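Local coordinates for thioesterase domain-containing protein (PDB 1ZKI) that probably hydrolyses acyl-CoA thioesters as a hotdog-fold thioesterase of the PaaI type, at residues Ser14-Ser17 and Glu18-Gly21; Gly47-Gly51 and Gly52-Ser56; Ala65-Ser69 and His70-Arg74. All coordinates share one frame; numbering follows the deposited sequence.

Interaction 1: residues Ser14-Ser17 and Glu18-Gly21; sequences SAYS and ELVG
The ring of Y16 meets the side chain of V20 one helical turn further on. Methyl CG2 of V20 sits over one face of the ring, 4.0 Å from its centroid, a CH-pi contact shifted toward the rim. The nearest ring atom is CZ of Y16, 3.8 Å from that methyl. Y16 gets there because its CG lies anti to the backbone N (chi1 -179°), which sends the ring along the helix toward later residues. L19 closes in from another direction, its CD2 approaching the ring obliquely. The hydroxyl of Y16 probably hydrogen-bonds to S56, on helix 51-70.

The start of helix 15-20 carries a capping box. OG of S14, at the N-cap, accepts from the backbone N of S17 at 3.1 Å. In return, OG of S17 accepts from N of S14 at 2.9 Å, and that bond is almost straight (175°). S17 holds OG between its backbone N and carbonyl carbon (chi1 74°), so the hydroxyl faces back to S14. Water 1 accepts from this OG and donates to OE1 of E18, which also forms a salt bridge with R9.

G21, with positive phi, is the C-prime residue of a Schellman motif that ends the helix. The two ends are thus closed by different means, side-chain hydroxyls at the start and backbone bonds at the finish. With its OG both accepting from S14 and donating to water, buried S17 has its polar end satisfied.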
loop_
_atom_site.group_PDB
_atom_site.type_symbol
_atom_site.label_atom_id
_atom_site.label_comp_id
_atom_site.label_asym_id
_atom_site.label_seq_id
_atom_site.Cartn_x
_atom_site.Cartn_y
_atom_site.Cartn_z
ATOM N N SER A 14 18.046 -9.217 -14.184
ATOM C CA SER A 14 17.735 -9.197 -15.613
ATOM C C SER A 14 18.638 -8.142 -16.263
ATOM O O SER A 14 19.282 -7.365 -15.553
ATOM C CB SER A 14 16.271 -8.807 -15.837
ATOM O OG SER A 14 15.994 -7.489 -15.364
ATOM N N ALA A 15 18.655 -8.084 -17.592
ATOM C CA ALA A 15 19.408 -7.036 -18.285
ATOM C C ALA A 15 18.941 -5.658 -17.809
ATOM O O ALA A 15 19.756 -4.763 -17.573
ATOM C CB ALA A 15 19.228 -7.149 -19.774
ATOM N N TYR A 16 17.629 -5.496 -17.645
ATOM C CA TYR A 16 17.115 -4.192 -17.245
ATOM C C TYR A 16 17.471 -3.840 -15.792
ATOM O O TYR A 16 17.840 -2.694 -15.500
ATOM C CB TYR A 16 15.609 -4.089 -17.498
ATOM C CG TYR A 16 15.014 -2.754 -17.132
ATOM C CD1 TYR A 16 15.200 -1.637 -17.957
ATOM C CD2 TYR A 16 14.254 -2.606 -15.959
ATOM C CE1 TYR A 16 14.627 -0.390 -17.628
ATOM C CE2 TYR A 16 13.679 -1.357 -15.616
ATOM C CZ TYR A 16 13.883 -0.266 -16.461
ATOM O OH TYR A 16 13.331 0.953 -16.163
ATOM N N SER A 17 17.399 -4.811 -14.883
ATOM C CA SER A 17 17.754 -4.512 -13.494
ATOM C C SER A 17 19.232 -4.123 -13.429
ATOM O O SER A 17 19.608 -3.224 -12.699
ATOM C CB SER A 17 17.433 -5.676 -12.541
ATOM O OG SER A 17 18.349 -6.757 -12.671
ATOM N N GLU A 18 20.057 -4.763 -14.239
ATOM C CA GLU A 18 21.486 -4.407 -14.321
ATOM C C GLU A 18 21.740 -2.997 -14.850
ATOM O O GLU A 18 22.616 -2.279 -14.339
ATOM C CB GLU A 18 22.199 -5.426 -15.198
ATOM C CG GLU A 18 22.195 -6.768 -14.564
ATOM C CD GLU A 18 23.403 -6.941 -13.731
ATOM O OE1 GLU A 18 23.284 -6.677 -12.507
ATOM O OE2 GLU A 18 24.463 -7.299 -14.326
ATOM N N LEU A 19 20.966 -2.609 -15.862
ATOM C CA LEU A 19 21.056 -1.291 -16.481
ATOM C C LEU A 19 20.777 -0.211 -15.438
ATOM O O LEU A 19 21.527 0.757 -15.301
ATOM C CB LEU A 19 20.013 -1.164 -17.595
ATOM C CG LEU A 19 19.935 0.209 -18.278
ATOM C CD1 LEU A 19 21.121 0.404 -19.248
ATOM C CD2 LEU A 19 18.553 0.419 -18.973
ATOM N N VAL A 20 19.697 -0.393 -14.692
ATOM C CA VAL A 20 19.315 0.607 -13.699
ATOM C C VAL A 20 20.320 0.639 -12.534
ATOM O O VAL A 20 20.527 1.689 -11.902
ATOM C CB VAL A 20 17.867 0.363 -13.241
ATOM C CG1 VAL A 20 17.484 1.301 -12.124
ATOM C CG2 VAL A 20 16.937 0.565 -14.429
ATOM N N GLY A 21 20.935 -0.511 -12.259
ATOM C CA GLY A 21 21.905 -0.652 -11.173
ATOM C C GLY A 21 21.315 -1.258 -9.910
ATOM O O GLY A 21 21.833 -1.044 -8.799
HETATM O O HOH W 1 20.524 -6.191 -11.193
#

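Interaction 2: residues Gly47-Gly51 and Gly52-Ser56; sequences GVMHG and GALFS
The imidazole of H50 receives the backbone N of G52 at its edge. The donor lies only 3° out of the ring plane, and ND1 of H50 accepts the bond at 2.8 Å with an N-H...N angle of 164°. This is an N-cap: H50 stands just before helix 51-70, the long central helix of the hotdog fold, which the antiparallel sheet wraps. H50, G51 and G52 spell the HGG sequence seen at this helix start in PaaI-type thioesterases, where it probably borders the active site. CG of H50 is anti to the backbone N (chi1 -163°), which swings the ring alongside the first turn. The phenyl ring of F55 packs on C81, I83 and Y85 of strand 76-85, not on the loop. Of F55, it is CB that comes near the loop, close to the carbonyl O of G51.

The backbone of the first turn is well bonded. O of H50 accepts from N of L54 at 3.1 Å, nearly along the C=O axis, and more weakly from N of A53. O of G51 takes N of F55 at 2.9 Å, and the hydroxyl of Y85 also bonds to it.

M49, a selenomethionine, packs on the buried side. Its chain runs extended through chi1 and chi2 and bends at chi3. SE crosses the branched end of L54 at a slant, 3.5 Å from CD2 of L54. CG of M49 faces CB of A53 more loosely, at 4.2 Å. M38 and V89 also touch M49, so this apolar patch joins the loop to the helix start.

S56 closes the turn. Its N and OG reach O of G52 from opposite faces of the carbonyl plane, and OG of S56 lies 2.8 Å from that oxygen.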
loop_
_atom_site.group_PDB
_atom_site.type_symbol
_atom_site.label_atom_id
_atom_site.label_comp_id
_atom_site.label_asym_id
_atom_site.label_seq_id
_atom_site.Cartn_x
_atom_site.Cartn_y
_atom_site.Cartn_z
ATOM N N GLY A 47 17.191 16.878 -11.497
ATOM C CA GLY A 47 18.459 16.394 -10.956
ATOM C C GLY A 47 18.337 15.410 -9.804
ATOM O O GLY A 47 19.337 15.139 -9.117
ATOM N N VAL A 48 17.136 14.865 -9.591
ATOM C CA VAL A 48 16.906 13.850 -8.548
ATOM C C VAL A 48 16.574 12.472 -9.146
ATOM O O VAL A 48 16.347 12.352 -10.352
ATOM C CB VAL A 48 15.807 14.297 -7.548
ATOM C CG1 VAL A 48 16.207 15.625 -6.900
ATOM C CG2 VAL A 48 14.436 14.413 -8.231
HETATM N N MSE A 49 16.531 11.437 -8.311
HETATM C CA MSE A 49 16.265 10.091 -8.821
HETATM C C MSE A 49 14.918 10.054 -9.538
HETATM O O MSE A 49 13.895 10.464 -8.988
HETATM C CB MSE A 49 16.320 9.040 -7.709
HETATM C CG MSE A 49 16.274 7.627 -8.253
HETATM SE SE MSE A 49 16.539 6.385 -6.761
HETATM C CE MSE A 49 18.337 6.673 -6.384
ATOM N N HIS A 50 14.932 9.579 -10.773
ATOM C CA HIS A 50 13.734 9.601 -11.607
ATOM C C HIS A 50 12.668 8.663 -11.035
ATOM O O HIS A 50 12.981 7.579 -10.528
ATOM C CB HIS A 50 14.086 9.187 -13.029
ATOM C CG HIS A 50 13.051 9.558 -14.040
ATOM N ND1 HIS A 50 11.843 8.897 -14.156
ATOM C CD2 HIS A 50 13.058 10.503 -15.014
ATOM C CE1 HIS A 50 11.139 9.441 -15.132
ATOM N NE2 HIS A 50 11.853 10.416 -15.673
ATOM N N GLY A 51 11.413 9.098 -11.090
ATOM C CA GLY A 51 10.301 8.263 -10.647
ATOM C C GLY A 51 10.277 6.896 -11.323
ATOM O O GLY A 51 9.857 5.912 -10.716
ATOM N N GLY A 52 10.709 6.835 -12.583
ATOM C CA GLY A 52 10.768 5.559 -13.279
ATOM C C GLY A 52 11.794 4.617 -12.662
ATOM O O GLY A 52 11.586 3.399 -12.620
ATOM N N ALA A 53 12.925 5.170 -12.212
ATOM C CA ALA A 53 13.968 4.342 -11.583
ATOM C C ALA A 53 13.488 3.809 -10.242
ATOM O O ALA A 53 13.693 2.635 -9.910
ATOM C CB ALA A 53 15.246 5.129 -11.436
ATOM N N LEU A 54 12.816 4.668 -9.488
ATOM C CA LEU A 54 12.211 4.234 -8.224
ATOM C C LEU A 54 11.154 3.148 -8.441
ATOM O O LEU A 54 11.119 2.156 -7.697
ATOM C CB LEU A 54 11.609 5.420 -7.489
ATOM C CG LEU A 54 12.645 6.345 -6.841
ATOM C CD1 LEU A 54 12.056 7.721 -6.439
ATOM C CD2 LEU A 54 13.317 5.687 -5.628
ATOM N N PHE A 55 10.305 3.315 -9.452
ATOM C CA PHE A 55 9.323 2.287 -9.735
ATOM C C PHE A 55 10.001 0.979 -10.157
ATOM O O PHE A 55 9.573 -0.095 -9.745
ATOM C CB PHE A 55 8.339 2.746 -10.804
ATOM C CG PHE A 55 7.343 1.698 -11.169
ATOM C CD1 PHE A 55 6.100 1.657 -10.532
ATOM C CD2 PHE A 55 7.666 0.723 -12.119
ATOM C CE1 PHE A 55 5.166 0.667 -10.855
ATOM C CE2 PHE A 55 6.751 -0.277 -12.455
ATOM C CZ PHE A 55 5.492 -0.305 -11.827
ATOM N N SER A 56 11.042 1.067 -10.985
ATOM C CA SER A 56 11.759 -0.119 -11.461
ATOM C C SER A 56 12.329 -0.883 -10.268
ATOM O O SER A 56 12.189 -2.089 -10.170
ATOM C CB SER A 56 12.867 0.279 -12.430
ATOM O OG SER A 56 12.308 0.868 -13.600
#

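Interaction 3: residues Ala65-Ser69 and His70-Arg74; sequences ACSSS and HGFDR
S67 lies between two rings, those of H70 and F72, and this is the tight part of the contact. CB of S67 stands over one face of the F72 phenyl, 3.6 Å from the centroid and 15° off the normal. CA of S67 lies over a face of the H70 imidazole, 3.9 Å from the centroid. The carbonyl O of C66 also sits over that imidazole, 3.2 Å above its plane. H70 holds CG between its backbone N and carbonyl carbon (chi1 56°), which folds the ring back over the last turn of the helix.

The polar atoms fix the ring's rotation. ND1 of H70 donates to O of G71 at 2.8 Å, and NE2 bonds to S76. O of G71 also takes N of R74, closing a type I turn from G71 to R74. N of H70 gives a straight bond (170°) to O of C66, while N of G71 reaches O of S67 only weakly. G71 has positive phi and leaves the helix here.

The looser side is a water bridge. Water 2 lies 2.7 Å from OG of S67 and donates to O of R74 at 2.6 Å. The water itself lies in the plane of the H70 ring, at its edge. OG of S67 also bonds to O of G63.

The contact is the C-terminal end of helix 51-70 and the turn that leads to strand 76-85. F72 is flanked by P7, Q11 and M12 of the N-terminal region. On the sheet side, C66 packs on strands 107-116 and 119-130, and S69 on strand 93-103.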
loop_
_atom_site.group_PDB
_atom_site.type_symbol
_atom_site.label_atom_id
_atom_site.label_comp_id
_atom_site.label_asym_id
_atom_site.label_seq_id
_atom_site.Cartn_x
_atom_site.Cartn_y
_atom_site.Cartn_z
ATOM N N ALA A 65 10.301 -10.778 -3.926
ATOM C CA ALA A 65 9.473 -11.183 -2.789
ATOM C C ALA A 65 8.513 -12.295 -3.205
ATOM O O ALA A 65 8.369 -13.280 -2.492
ATOM C CB ALA A 65 8.701 -9.985 -2.210
ATOM N N CYS A 66 7.891 -12.157 -4.379
ATOM C CA CYS A 66 7.012 -13.214 -4.895
ATOM C C CYS A 66 7.771 -14.512 -5.088
ATOM O O CYS A 66 7.316 -15.562 -4.662
ATOM C CB CYS A 66 6.358 -12.785 -6.191
ATOM S SG CYS A 66 5.104 -11.580 -5.851
ATOM N N SER A 67 8.947 -14.426 -5.700
ATOM C CA SER A 67 9.772 -15.606 -5.901
ATOM C C SER A 67 10.166 -16.265 -4.583
ATOM O O SER A 67 10.281 -17.495 -4.509
ATOM C CB SER A 67 11.005 -15.241 -6.716
ATOM O OG SER A 67 10.618 -14.928 -8.045
ATOM N N SER A 68 10.348 -15.473 -3.530
ATOM C CA SER A 68 10.728 -16.064 -2.243
ATOM C C SER A 68 9.542 -16.772 -1.592
ATOM O O SER A 68 9.726 -17.616 -0.715
ATOM C CB SER A 68 11.308 -15.014 -1.309
ATOM O OG SER A 68 10.295 -14.168 -0.815
ATOM N N SER A 69 8.334 -16.435 -2.038
ATOM C CA SER A 69 7.104 -17.058 -1.553
ATOM C C SER A 69 6.785 -18.344 -2.314
ATOM O O SER A 69 6.569 -19.398 -1.696
ATOM C CB SER A 69 5.937 -16.072 -1.693
ATOM O OG SER A 69 4.714 -16.692 -1.352
ATOM N N HIS A 70 6.738 -18.265 -3.646
ATOM C CA HIS A 70 6.407 -19.452 -4.458
ATOM C C HIS A 70 7.609 -20.321 -4.867
ATOM O O HIS A 70 7.435 -21.431 -5.400
ATOM C CB HIS A 70 5.518 -19.113 -5.672
ATOM C CG HIS A 70 6.081 -18.071 -6.591
ATOM N ND1 HIS A 70 7.274 -18.227 -7.269
ATOM C CD2 HIS A 70 5.574 -16.881 -6.994
ATOM C CE1 HIS A 70 7.494 -17.160 -8.019
ATOM N NE2 HIS A 70 6.478 -16.327 -7.869
ATOM N N GLY A 71 8.817 -19.828 -4.597
ATOM C CA GLY A 71 10.045 -20.523 -4.983
ATOM C C GLY A 71 10.514 -20.079 -6.354
ATOM O O GLY A 71 9.705 -19.702 -7.213
ATOM N N PHE A 72 11.829 -20.138 -6.566
ATOM C CA PHE A 72 12.429 -19.703 -7.834
ATOM C C PHE A 72 12.234 -20.727 -8.947
ATOM O O PHE A 72 12.553 -20.463 -10.112
ATOM C CB PHE A 72 13.907 -19.339 -7.647
ATOM C CG PHE A 72 14.110 -17.996 -7.018
ATOM C CD1 PHE A 72 14.333 -16.866 -7.810
ATOM C CD2 PHE A 72 14.036 -17.847 -5.635
ATOM C CE1 PHE A 72 14.506 -15.601 -7.230
ATOM C CE2 PHE A 72 14.199 -16.590 -5.043
ATOM C CZ PHE A 72 14.432 -15.458 -5.843
ATOM N N ASP A 73 11.685 -21.884 -8.580
ATOM C CA ASP A 73 11.313 -22.922 -9.538
ATOM C C ASP A 73 9.926 -22.654 -10.133
ATOM O O ASP A 73 9.449 -23.412 -10.982
ATOM C CB ASP A 73 11.336 -24.294 -8.859
ATOM C CG ASP A 73 10.283 -24.426 -7.757
ATOM O OD1 ASP A 73 10.027 -23.432 -7.027
ATOM O OD2 ASP A 73 9.714 -25.534 -7.616
ATOM N N ARG A 74 9.269 -21.608 -9.635
ATOM C CA ARG A 74 7.989 -21.162 -10.175
ATOM C C ARG A 74 8.093 -19.699 -10.587
ATOM O O ARG A 74 9.025 -19.000 -10.178
ATOM C CB ARG A 74 6.868 -21.347 -9.153
ATOM C CG ARG A 74 6.304 -22.753 -9.116
ATOM C CD ARG A 74 5.092 -22.831 -8.204
ATOM N NE ARG A 74 4.233 -23.958 -8.557
ATOM C CZ ARG A 74 4.400 -25.203 -8.122
ATOM N NH1 ARG A 74 5.399 -25.504 -7.297
ATOM N NH2 ARG A 74 3.562 -26.152 -8.515
HETATM O O HOH W 2 10.654 -16.946 -9.821
#

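Interactions 2 and 3 are the two ends of helix 51-70. Their centres are 26 Å apart, on opposite sides of the chain's centre. Interaction 1 is the short helix 15-20; its centre lies 14 Å from that of interaction 2 and 20 Å from that of interaction 3. It touches interaction 2 directly: OH of Y16 lies 2.8 Å from OG of S56, a probable hydrogen bond. Interaction 3 stays about 10 Å from interaction 1 at the nearest atoms. Interactions 1 and 2 both show how a helix begins, and 1 and 3 how one ends at a glycine with positive phi. Of the three, the HGG helix start of interaction 2 is probably nearest to catalysis in this family.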